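Local coordinates for protein 3'-5' exonuclease crn-4 (PDB 5DK5) that digests RNA and DNA from the 3' end as a metal-dependent DEDDh-family exonuclease and takes part in apoptotic DNA degradation, at residues Leu24-Thr29 with Arg128-Gln133; Asp93-Val98 with Tyr132-Ser137; Arg146-Leu151 with Leu252-Ile257. All coordinates share one frame; numbering follows the deposited sequence.

Interaction 1. Residues Leu24-Thr29 with Arg128-Gln133; sequences LDFETT and RIAQYQ. With IPA (isopropyl alcohol), chain M.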
loop_
_atom_site.group_PDB
_atom_site.type_symbol
_atom_site.label_atom_id
_atom_site.label_comp_id
_atom_site.label_asym_id
_atom_site.label_seq_id
_atom_site.Cartn_x
_atom_site.Cartn_y
_atom_site.Cartn_z
ATOM N N LEU B 24 -13.363 -22.695 -2.929
ATOM C CA LEU B 24 -12.511 -21.767 -2.190
ATOM C C LEU B 24 -12.184 -20.519 -3.005
ATOM O O LEU B 24 -12.031 -20.586 -4.225
ATOM C CB LEU B 24 -11.221 -22.477 -1.771
ATOM C CG LEU B 24 -10.136 -21.640 -1.094
ATOM C CD1 LEU B 24 -9.404 -22.484 -0.064
ATOM C CD2 LEU B 24 -9.146 -21.091 -2.113
ATOM N N ASP B 25 -12.066 -19.383 -2.320
ATOM C CA ASP B 25 -11.734 -18.122 -2.975
ATOM C C ASP B 25 -10.982 -17.169 -2.050
ATOM O O ASP B 25 -11.439 -16.869 -0.946
ATOM C CB ASP B 25 -12.997 -17.432 -3.482
ATOM C CG ASP B 25 -12.697 -16.141 -4.215
ATOM O OD1 ASP B 25 -12.526 -15.097 -3.553
ATOM O OD2 ASP B 25 -12.628 -16.172 -5.459
ATOM N N PHE B 26 -9.832 -16.695 -2.521
ATOM C CA PHE B 26 -9.060 -15.679 -1.818
ATOM C C PHE B 26 -9.113 -14.355 -2.569
ATOM O O PHE B 26 -9.067 -14.323 -3.798
ATOM C CB PHE B 26 -7.597 -16.105 -1.654
ATOM C CG PHE B 26 -7.383 -17.212 -0.660
ATOM C CD1 PHE B 26 -7.814 -17.085 0.650
ATOM C CD2 PHE B 26 -6.717 -18.368 -1.030
ATOM C CE1 PHE B 26 -7.601 -18.098 1.565
ATOM C CE2 PHE B 26 -6.502 -19.384 -0.121
ATOM C CZ PHE B 26 -6.945 -19.249 1.180
ATOM N N GLU B 27 -9.230 -13.269 -1.816
ATOM C CA GLU B 27 -8.997 -11.930 -2.343
ATOM C C GLU B 27 -7.808 -11.348 -1.599
ATOM O O GLU B 27 -7.634 -11.608 -0.408
ATOM C CB GLU B 27 -10.235 -11.048 -2.185
ATOM C CG GLU B 27 -11.468 -11.600 -2.886
ATOM C CD GLU B 27 -11.289 -11.736 -4.388
ATOM O OE1 GLU B 27 -10.577 -10.901 -4.984
ATOM O OE2 GLU B 27 -11.860 -12.686 -4.971
ATOM N N THR B 28 -6.989 -10.574 -2.306
ATOM C CA THR B 28 -5.741 -10.070 -1.746
ATOM C C THR B 28 -5.588 -8.566 -1.910
ATOM O O THR B 28 -6.324 -7.926 -2.662
ATOM C CB THR B 28 -4.513 -10.742 -2.408
ATOM O OG1 THR B 28 -4.346 -10.241 -3.742
ATOM C CG2 THR B 28 -4.668 -12.260 -2.448
ATOM N N THR B 29 -4.620 -8.008 -1.193
ATOM C CA THR B 29 -4.164 -6.657 -1.465
ATOM C C THR B 29 -3.567 -6.649 -2.863
ATOM O O THR B 29 -3.120 -7.686 -3.355
ATOM C CB THR B 29 -3.120 -6.184 -0.446
ATOM O OG1 THR B 29 -2.036 -7.122 -0.406
ATOM C CG2 THR B 29 -3.737 -6.064 0.938
ATOM N N ARG B 128 -0.407 -19.681 -6.025
ATOM C CA ARG B 128 0.244 -18.389 -5.789
ATOM C C ARG B 128 -0.158 -17.774 -4.454
ATOM O O ARG B 128 0.667 -17.644 -3.548
ATOM C CB ARG B 128 -0.074 -17.405 -6.921
ATOM C CG ARG B 128 0.555 -16.021 -6.727
ATOM C CD ARG B 128 0.403 -15.142 -7.967
ATOM N NE ARG B 128 -0.994 -14.825 -8.245
ATOM C CZ ARG B 128 -1.687 -13.867 -7.637
ATOM N NH1 ARG B 128 -1.122 -13.117 -6.700
ATOM N NH2 ARG B 128 -2.955 -13.662 -7.964
ATOM N N ILE B 129 -1.427 -17.394 -4.340
ATOM C CA ILE B 129 -1.906 -16.631 -3.190
ATOM C C ILE B 129 -1.702 -17.381 -1.879
ATOM O O ILE B 129 -1.126 -16.840 -0.934
ATOM C CB ILE B 129 -3.397 -16.268 -3.350
ATOM C CG1 ILE B 129 -3.563 -15.312 -4.534
ATOM C CG2 ILE B 129 -3.956 -15.651 -2.059
ATOM C CD1 ILE B 129 -5.002 -14.955 -4.872
ATOM N N ALA B 130 -2.176 -18.621 -1.812
ATOM C CA ALA B 130 -2.026 -19.403 -0.595
ATOM C C ALA B 130 -0.548 -19.597 -0.285
ATOM O O ALA B 130 -0.094 -19.277 0.809
ATOM C CB ALA B 130 -2.730 -20.742 -0.718
ATOM N N GLN B 131 0.206 -20.090 -1.262
ATOM C CA GLN B 131 1.622 -20.393 -1.059
ATOM C C GLN B 131 2.405 -19.186 -0.533
ATOM O O GLN B 131 3.212 -19.313 0.390
ATOM C CB GLN B 131 2.250 -20.888 -2.365
ATOM C CG GLN B 131 3.232 -22.026 -2.172
ATOM C CD GLN B 131 4.014 -22.359 -3.427
ATOM O OE1 GLN B 131 5.175 -22.759 -3.355
ATOM N NE2 GLN B 131 3.379 -22.208 -4.585
ATOM N N TYR B 132 2.161 -18.016 -1.115
ATOM C CA TYR B 132 2.888 -16.808 -0.733
ATOM C C TYR B 132 2.488 -16.339 0.662
ATOM O O TYR B 132 3.340 -15.946 1.461
ATOM C CB TYR B 132 2.645 -15.691 -1.746
ATOM C CG TYR B 132 3.504 -14.471 -1.509
ATOM C CD1 TYR B 132 4.833 -14.450 -1.904
ATOM C CD2 TYR B 132 2.989 -13.343 -0.887
ATOM C CE1 TYR B 132 5.625 -13.341 -1.690
ATOM C CE2 TYR B 132 3.773 -12.226 -0.670
ATOM C CZ TYR B 132 5.089 -12.232 -1.073
ATOM O OH TYR B 132 5.874 -11.122 -0.856
ATOM N N GLN B 133 1.191 -16.379 0.950
ATOM C CA GLN B 133 0.687 -15.982 2.259
ATOM C C GLN B 133 1.215 -16.914 3.348
ATOM O O GLN B 133 1.515 -16.472 4.459
ATOM C CB GLN B 133 -0.844 -15.972 2.264
ATOM C CG GLN B 133 -1.471 -15.538 3.582
ATOM C CD GLN B 133 -1.117 -14.115 3.959
ATOM O OE1 GLN B 133 -1.573 -13.160 3.326
ATOM N NE2 GLN B 133 -0.299 -13.962 4.993
HETATM C C1 IPA M . 3.174 -12.356 -4.346
HETATM C C2 IPA M . 3.312 -12.801 -5.784
HETATM C C3 IPA M . 3.787 -14.237 -5.820
HETATM O O2 IPA M . 2.058 -12.698 -6.420
HETATM O O HOH W 1 -3.833 -11.312 -6.222
#
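Ile129 leans from helix 124-136 onto strand 20-28 and is met there by two side chains, Phe26 and Thr28. Its CG2 branch does most of the touching: it sits 3.5 Å from Thr28 CG2, a pair tighter than ordinary van der Waals contact, with the two side chains meeting tip to tip. The CD1 end of Ile129 closes on the same threonine methyl. Phe26 and Ile129 run alongside each other in opposite senses, with Phe26 CB 3.7 Å from Ile129 CG2. Farther out, Phe26 CE2 meets the methyl of Ala130.

Thr28 OG1 sits between the backbone N and the carbonyl carbon (chi1 73°), which leaves CG2 for Ile129 while OG1 donates to Thr29 O at 2.9 Å, from above the carbonyl plane. The same hydroxyl accepts a bond from a water at 2.7 Å from Thr28 OG1, and that water accepts in turn from Arg128 NH2. The arginine bends at chi3 (65°), and Ile129 CG1 lies over one face of its guanidinium, toward the rim. Its NH1 donates to an isopropyl alcohol, probably from the crystallisation liquor, whose C1 is centred over one face of the Tyr132 ring.

Around this core, Asp125 accepts from the backbone N of Phe26, and Val41 touches both Phe26 and Ile129. Asp25 and Glu27, which bind magnesium together with Asp194, alternate with Phe26 and Thr28 along the strand and touch helix 191-207. The strand thus splits its chemistry: a mainly apolar face seats it on the helix while the acidic face carries the metal site.

Interaction 2. Residues Asp93-Val98 with Tyr132-Ser137; sequences DTFDVV and YQMKLS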
loop_
_atom_site.group_PDB
_atom_site.type_symbol
_atom_site.label_atom_id
_atom_site.label_comp_id
_atom_site.label_asym_id
_atom_site.label_seq_id
_atom_site.Cartn_x
_atom_site.Cartn_y
_atom_site.Cartn_z
ATOM N N ASP B 93 -8.953 -9.990 11.902
ATOM C CA ASP B 93 -7.789 -10.667 12.464
ATOM C C ASP B 93 -6.743 -10.883 11.374
ATOM O O ASP B 93 -7.064 -10.865 10.185
ATOM C CB ASP B 93 -8.183 -12.006 13.091
ATOM C CG ASP B 93 -9.058 -11.845 14.322
ATOM O OD1 ASP B 93 -8.549 -11.355 15.351
ATOM O OD2 ASP B 93 -10.249 -12.224 14.268
ATOM N N THR B 94 -5.492 -11.078 11.779
ATOM C CA THR B 94 -4.430 -11.411 10.836
ATOM C C THR B 94 -4.622 -12.836 10.328
ATOM O O THR B 94 -5.381 -13.609 10.912
ATOM C CB THR B 94 -3.040 -11.274 11.472
ATOM O OG1 THR B 94 -2.984 -12.050 12.675
ATOM C CG2 THR B 94 -2.750 -9.819 11.795
ATOM N N PHE B 95 -3.926 -13.178 9.247
ATOM C CA PHE B 95 -4.154 -14.441 8.549
ATOM C C PHE B 95 -3.947 -15.674 9.426
ATOM O O PHE B 95 -4.656 -16.670 9.276
ATOM C CB PHE B 95 -3.241 -14.542 7.326
ATOM C CG PHE B 95 -3.421 -15.815 6.548
ATOM C CD1 PHE B 95 -4.466 -15.950 5.649
ATOM C CD2 PHE B 95 -2.551 -16.879 6.719
ATOM C CE1 PHE B 95 -4.634 -17.118 4.935
ATOM C CE2 PHE B 95 -2.716 -18.049 6.008
ATOM C CZ PHE B 95 -3.760 -18.168 5.115
ATOM N N ASP B 96 -2.975 -15.614 10.330
ATOM C CA ASP B 96 -2.668 -16.760 11.179
ATOM C C ASP B 96 -3.861 -17.128 12.059
ATOM O O ASP B 96 -4.133 -18.308 12.285
ATOM C CB ASP B 96 -1.437 -16.477 12.045
ATOM C CG ASP B 96 -1.558 -15.193 12.838
ATOM O OD1 ASP B 96 -2.063 -14.190 12.288
ATOM O OD2 ASP B 96 -1.143 -15.187 14.017
ATOM N N VAL B 97 -4.576 -16.119 12.543
ATOM C CA VAL B 97 -5.755 -16.348 13.368
ATOM C C VAL B 97 -6.902 -16.902 12.527
ATOM O O VAL B 97 -7.549 -17.876 12.908
ATOM C CB VAL B 97 -6.214 -15.054 14.058
ATOM C CG1 VAL B 97 -7.482 -15.292 14.881
ATOM C CG2 VAL B 97 -5.104 -14.506 14.938
ATOM N N VAL B 98 -7.146 -16.274 11.383
ATOM C CA VAL B 98 -8.237 -16.680 10.507
ATOM C C VAL B 98 -8.001 -18.080 9.953
ATOM O O VAL B 98 -8.941 -18.858 9.796
ATOM C CB VAL B 98 -8.412 -15.692 9.343
ATOM C CG1 VAL B 98 -9.442 -16.200 8.343
ATOM C CG2 VAL B 98 -8.824 -14.328 9.878
ATOM N N TYR B 132 2.161 -18.016 -1.115
ATOM C CA TYR B 132 2.888 -16.808 -0.733
ATOM C C TYR B 132 2.488 -16.339 0.662
ATOM O O TYR B 132 3.340 -15.946 1.461
ATOM C CB TYR B 132 2.645 -15.691 -1.746
ATOM C CG TYR B 132 3.504 -14.471 -1.509
ATOM C CD1 TYR B 132 4.833 -14.450 -1.904
ATOM C CD2 TYR B 132 2.989 -13.343 -0.887
ATOM C CE1 TYR B 132 5.625 -13.341 -1.690
ATOM C CE2 TYR B 132 3.773 -12.226 -0.670
ATOM C CZ TYR B 132 5.089 -12.232 -1.073
ATOM O OH TYR B 132 5.874 -11.122 -0.856
ATOM N N GLN B 133 1.191 -16.379 0.950
ATOM C CA GLN B 133 0.687 -15.982 2.259
ATOM C C GLN B 133 1.215 -16.914 3.348
ATOM O O GLN B 133 1.515 -16.472 4.459
ATOM C CB GLN B 133 -0.844 -15.972 2.264
ATOM C CG GLN B 133 -1.471 -15.538 3.582
ATOM C CD GLN B 133 -1.117 -14.115 3.959
ATOM O OE1 GLN B 133 -1.573 -13.160 3.326
ATOM N NE2 GLN B 133 -0.299 -13.962 4.993
ATOM N N MET B 134 1.332 -18.200 3.025
ATOM C CA MET B 134 1.859 -19.182 3.970
ATOM C C MET B 134 3.302 -18.849 4.332
ATOM O O MET B 134 3.727 -19.047 5.469
ATOM C CB MET B 134 1.783 -20.599 3.394
ATOM C CG MET B 134 0.376 -21.178 3.271
ATOM S SD MET B 134 -0.559 -21.271 4.800
ATOM C CE MET B 134 -2.094 -21.932 4.164
ATOM N N LYS B 135 4.052 -18.346 3.356
ATOM C CA LYS B 135 5.437 -17.948 3.584
ATOM C C LYS B 135 5.494 -16.739 4.507
ATOM O O LYS B 135 6.293 -16.704 5.441
ATOM C CB LYS B 135 6.135 -17.633 2.259
ATOM C CG LYS B 135 7.596 -17.206 2.397
ATOM C CD LYS B 135 8.462 -18.352 2.891
ATOM C CE LYS B 135 9.930 -17.968 2.941
ATOM N NZ LYS B 135 10.187 -16.885 3.924
ATOM N N LEU B 136 4.651 -15.746 4.235
ATOM C CA LEU B 136 4.591 -14.547 5.066
ATOM C C LEU B 136 4.257 -14.902 6.511
ATOM O O LEU B 136 4.838 -14.352 7.446
ATOM C CB LEU B 136 3.552 -13.560 4.528
ATOM C CG LEU B 136 3.774 -12.969 3.135
ATOM C CD1 LEU B 136 2.681 -11.960 2.826
ATOM C CD2 LEU B 136 5.146 -12.327 3.022
ATOM N N SER B 137 3.320 -15.827 6.682
ATOM C CA SER B 137 2.853 -16.217 8.007
ATOM C C SER B 137 3.702 -17.329 8.614
ATOM O O SER B 137 3.464 -17.750 9.746
ATOM C CB SER B 137 1.395 -16.664 7.928
ATOM O OG SER B 137 0.601 -15.663 7.317
HETATM O O HOH W 2 0.112 -14.197 9.604
#
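Phe95, in the first turn of helix 95-109, lays one ring face on the side chain of Gln133 near the C-terminal end of helix 124-136. The main interaction is a CH-pi contact: Gln133 CG stands 3.4 Å from the centroid of the Phe95 ring, only 6° off the ring normal. Gln133 bends at chi2 (62°), which brings its amide toward the CB end of the ring, the two planes 26° apart, with Gln133 NE2 3.8 Å from Phe95 CB. A Met-aromatic contact adds to this at the rim, where Met134 SD approaches the ring edge 4.1 Å from Phe95 CE2, the side chains crossing at about a right angle.

The polar contacts lie next to the ring. Gln133 NE2 donates to Ser137 OG at 3.0 Å, one turn later, with the hydroxyl nearly in the amide plane, while Gln133 OE1 accepts from the backbone N of Val41. Both ends of the amide are therefore gripped, which fixes its rotation beside the aromatic group. Ser137 OG also lies 3.4 Å from Phe95 CD2, and a water 2.8 Å from Ser137 OG makes a weak, long bond to Asp96. An alanine in place of Phe95 would probably open a gap over Gln133 CG and leave Met134 SD without its aromatic partner.

Val41 of strand 41-50 also touches Phe95, placing the contact beside the mixed sheet. Two helices packed together against this strand, a phenylalanine of one lying on the other, fit the alpha/beta arrangement of an RNase H-like exonuclease domain.

Interaction 3. Residues Arg146-Leu151 with Leu252-Ile257; sequences RQYINL and LVVTTI. With IPA (isopropyl alcohol), chain L.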
loop_
_atom_site.group_PDB
_atom_site.type_symbol
_atom_site.label_atom_id
_atom_site.label_comp_id
_atom_site.label_asym_id
_atom_site.label_seq_id
_atom_site.Cartn_x
_atom_site.Cartn_y
_atom_site.Cartn_z
ATOM N N ARG B 146 -2.276 -28.703 -1.487
ATOM C CA ARG B 146 -1.301 -29.167 -2.470
ATOM C C ARG B 146 -1.934 -30.151 -3.458
ATOM O O ARG B 146 -1.255 -30.715 -4.318
ATOM C CB ARG B 146 -0.099 -29.797 -1.767
ATOM C CG ARG B 146 0.764 -28.776 -1.033
ATOM C CD ARG B 146 2.036 -29.385 -0.471
ATOM N NE ARG B 146 2.841 -30.032 -1.503
ATOM C CZ ARG B 146 4.089 -30.453 -1.326
ATOM N NH1 ARG B 146 4.690 -30.292 -0.154
ATOM N NH2 ARG B 146 4.741 -31.032 -2.326
ATOM N N GLN B 147 -3.239 -30.356 -3.315
ATOM C CA GLN B 147 -4.038 -31.019 -4.337
ATOM C C GLN B 147 -5.390 -30.324 -4.393
ATOM O O GLN B 147 -5.963 -29.987 -3.358
ATOM C CB GLN B 147 -4.200 -32.513 -4.044
ATOM C CG GLN B 147 -4.936 -32.839 -2.745
ATOM C CD GLN B 147 -5.363 -34.294 -2.663
ATOM O OE1 GLN B 147 -6.463 -34.601 -2.201
ATOM N NE2 GLN B 147 -4.496 -35.197 -3.108
ATOM N N TYR B 148 -5.891 -30.085 -5.599
ATOM C CA TYR B 148 -7.140 -29.352 -5.749
ATOM C C TYR B 148 -7.716 -29.496 -7.150
ATOM O O TYR B 148 -7.116 -30.126 -8.020
ATOM C CB TYR B 148 -6.929 -27.872 -5.425
ATOM C CG TYR B 148 -5.920 -27.191 -6.318
ATOM C CD1 TYR B 148 -4.572 -27.170 -5.986
ATOM C CD2 TYR B 148 -6.317 -26.563 -7.489
ATOM C CE1 TYR B 148 -3.646 -26.547 -6.800
ATOM C CE2 TYR B 148 -5.401 -25.937 -8.310
ATOM C CZ TYR B 148 -4.067 -25.931 -7.959
ATOM O OH TYR B 148 -3.147 -25.311 -8.772
ATOM N N ILE B 149 -8.886 -28.898 -7.347
ATOM C CA ILE B 149 -9.597 -28.968 -8.614
ATOM C C ILE B 149 -9.614 -27.613 -9.306
ATOM O O ILE B 149 -10.278 -26.681 -8.854
ATOM C CB ILE B 149 -11.046 -29.456 -8.411
ATOM C CG1 ILE B 149 -11.039 -30.803 -7.676
ATOM C CG2 ILE B 149 -11.770 -29.550 -9.757
ATOM C CD1 ILE B 149 -12.402 -31.430 -7.473
ATOM N N ASN B 150 -8.870 -27.510 -10.401
ATOM C CA ASN B 150 -8.920 -26.332 -11.256
ATOM C C ASN B 150 -10.123 -26.457 -12.181
ATOM O O ASN B 150 -10.083 -27.185 -13.173
ATOM C CB ASN B 150 -7.625 -26.190 -12.055
ATOM C CG ASN B 150 -7.533 -24.871 -12.797
ATOM O OD1 ASN B 150 -8.542 -24.292 -13.199
ATOM N ND2 ASN B 150 -6.313 -24.388 -12.984
ATOM N N LEU B 151 -11.198 -25.751 -11.847
ATOM C CA LEU B 151 -12.464 -25.921 -12.551
ATOM C C LEU B 151 -12.387 -25.426 -13.991
ATOM O O LEU B 151 -13.073 -25.949 -14.869
ATOM C CB LEU B 151 -13.587 -25.191 -11.813
ATOM C CG LEU B 151 -15.007 -25.567 -12.243
ATOM C CD1 LEU B 151 -15.319 -27.006 -11.875
ATOM C CD2 LEU B 151 -16.025 -24.631 -11.617
ATOM N N LEU B 252 6.898 -24.423 -4.475
ATOM C CA LEU B 252 6.067 -25.479 -5.049
ATOM C C LEU B 252 5.526 -25.087 -6.420
ATOM O O LEU B 252 5.112 -23.949 -6.642
ATOM C CB LEU B 252 4.908 -25.831 -4.111
ATOM C CG LEU B 252 5.296 -26.289 -2.702
ATOM C CD1 LEU B 252 4.056 -26.659 -1.903
ATOM C CD2 LEU B 252 6.274 -27.456 -2.739
ATOM N N VAL B 253 5.532 -26.060 -7.326
ATOM C CA VAL B 253 5.124 -25.869 -8.713
ATOM C C VAL B 253 3.844 -26.646 -9.012
ATOM O O VAL B 253 3.604 -27.709 -8.439
ATOM C CB VAL B 253 6.255 -26.317 -9.673
ATOM C CG1 VAL B 253 5.707 -26.895 -10.982
ATOM C CG2 VAL B 253 7.204 -25.161 -9.945
ATOM N N VAL B 254 3.026 -26.111 -9.914
ATOM C CA VAL B 254 1.819 -26.800 -10.353
ATOM C C VAL B 254 2.188 -27.986 -11.234
ATOM O O VAL B 254 2.946 -27.847 -12.195
ATOM C CB VAL B 254 0.872 -25.860 -11.130
ATOM C CG1 VAL B 254 -0.282 -26.645 -11.765
ATOM C CG2 VAL B 254 0.331 -24.777 -10.215
ATOM N N THR B 255 1.649 -29.152 -10.892
ATOM C CA THR B 255 1.858 -30.366 -11.672
ATOM C C THR B 255 0.519 -30.946 -12.102
ATOM O O THR B 255 -0.280 -31.378 -11.273
ATOM C CB THR B 255 2.639 -31.428 -10.878
ATOM O OG1 THR B 255 3.886 -30.877 -10.437
ATOM C CG2 THR B 255 2.910 -32.656 -11.732
ATOM N N THR B 256 0.285 -30.941 -13.407
ATOM C CA THR B 256 -0.908 -31.543 -13.977
ATOM C C THR B 256 -0.949 -33.034 -13.673
ATOM O O THR B 256 0.069 -33.721 -13.767
ATOM C CB THR B 256 -0.963 -31.318 -15.506
ATOM O OG1 THR B 256 -1.623 -30.078 -15.785
ATOM C CG2 THR B 256 -1.696 -32.459 -16.230
ATOM N N ILE B 257 -2.123 -33.522 -13.287
ATOM C CA ILE B 257 -2.370 -34.958 -13.231
ATOM C C ILE B 257 -3.537 -35.295 -14.153
ATOM O O ILE B 257 -4.630 -34.745 -14.028
ATOM C CB ILE B 257 -2.653 -35.458 -11.796
ATOM C CG1 ILE B 257 -3.080 -36.928 -11.837
ATOM C CG2 ILE B 257 -3.714 -34.608 -11.107
ATOM C CD1 ILE B 257 -2.938 -37.642 -10.520
HETATM C C1 IPA L . -6.167 -21.989 -16.321
HETATM C C2 IPA L . -6.044 -21.083 -15.117
HETATM C C3 IPA L . -5.606 -19.702 -15.555
HETATM O O2 IPA L . -5.078 -21.616 -14.244
#
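Leu252 lies over one face of the Arg146 guanidinium, the two side chains crossing at about a right angle. CD1 of the leucine is 3.6 Å from Arg146 NE, above the plane and offset toward its rim. The second branch spreads across the far end of the group, with Leu252 CD2 3.9 Å from Arg146 NH2. A bend at chi3 (57°) turns the arginine's planar end to offer this face, and the leucine covers a charged group while its N-H groups stay available to other partners. NH2 donates to Leu218 O. The arginine side chain also touches Cys270 and Cys280, two of the four cysteines that hold the zinc ion.

The second contact is smaller: Tyr148 OH lies 3.8 Å from Val254 CG2, again with the side chains at roughly a right angle. Tyr148 has CG between its backbone N and carbonyl carbon (chi1 60°), which swings the ring off the strand toward 253-256, and its hydroxyl makes a weak hydrogen bond to Glu216.

Strands 147-150 and 253-256 are not neighbours in the mixed sheet: strand 216-219 runs between them, antiparallel to both. Tyr148 reaches across it to edge strand 253-256, and Arg146 meets Leu252 just before that strand.

Polar contacts gather at the other end of 146-151. Asn150, the N-cap of helix 151-161, accepts through OD1 from Lys153 N. Its ND2 donates to Glu216 and, at 3.3 Å from Asn150 ND2, to the O2 of an isopropyl alcohol, probably from the crystallisation liquor.

From the N terminus, strand 20-28 opens interaction 1, which closes when helix 124-136 returns to it. Interaction 2 opens within that loop, at the start of helix 95-109, and ends on the same helix, overlapping interaction 1 at Tyr132 and Gln133. Helix 124-136 is thus anchored on two partners, strand 20-28 and helix 95-109. Interaction 3 follows in series: the chain leaves the helix for strand 147-150 and only about a hundred residues later reaches strand 253-256 at the sheet's edge. Interactions 1 and 3 touch through a probable hydrogen bond between Gln131 OE1 and Leu252 N, joining the helix to the residue just before the edge strand.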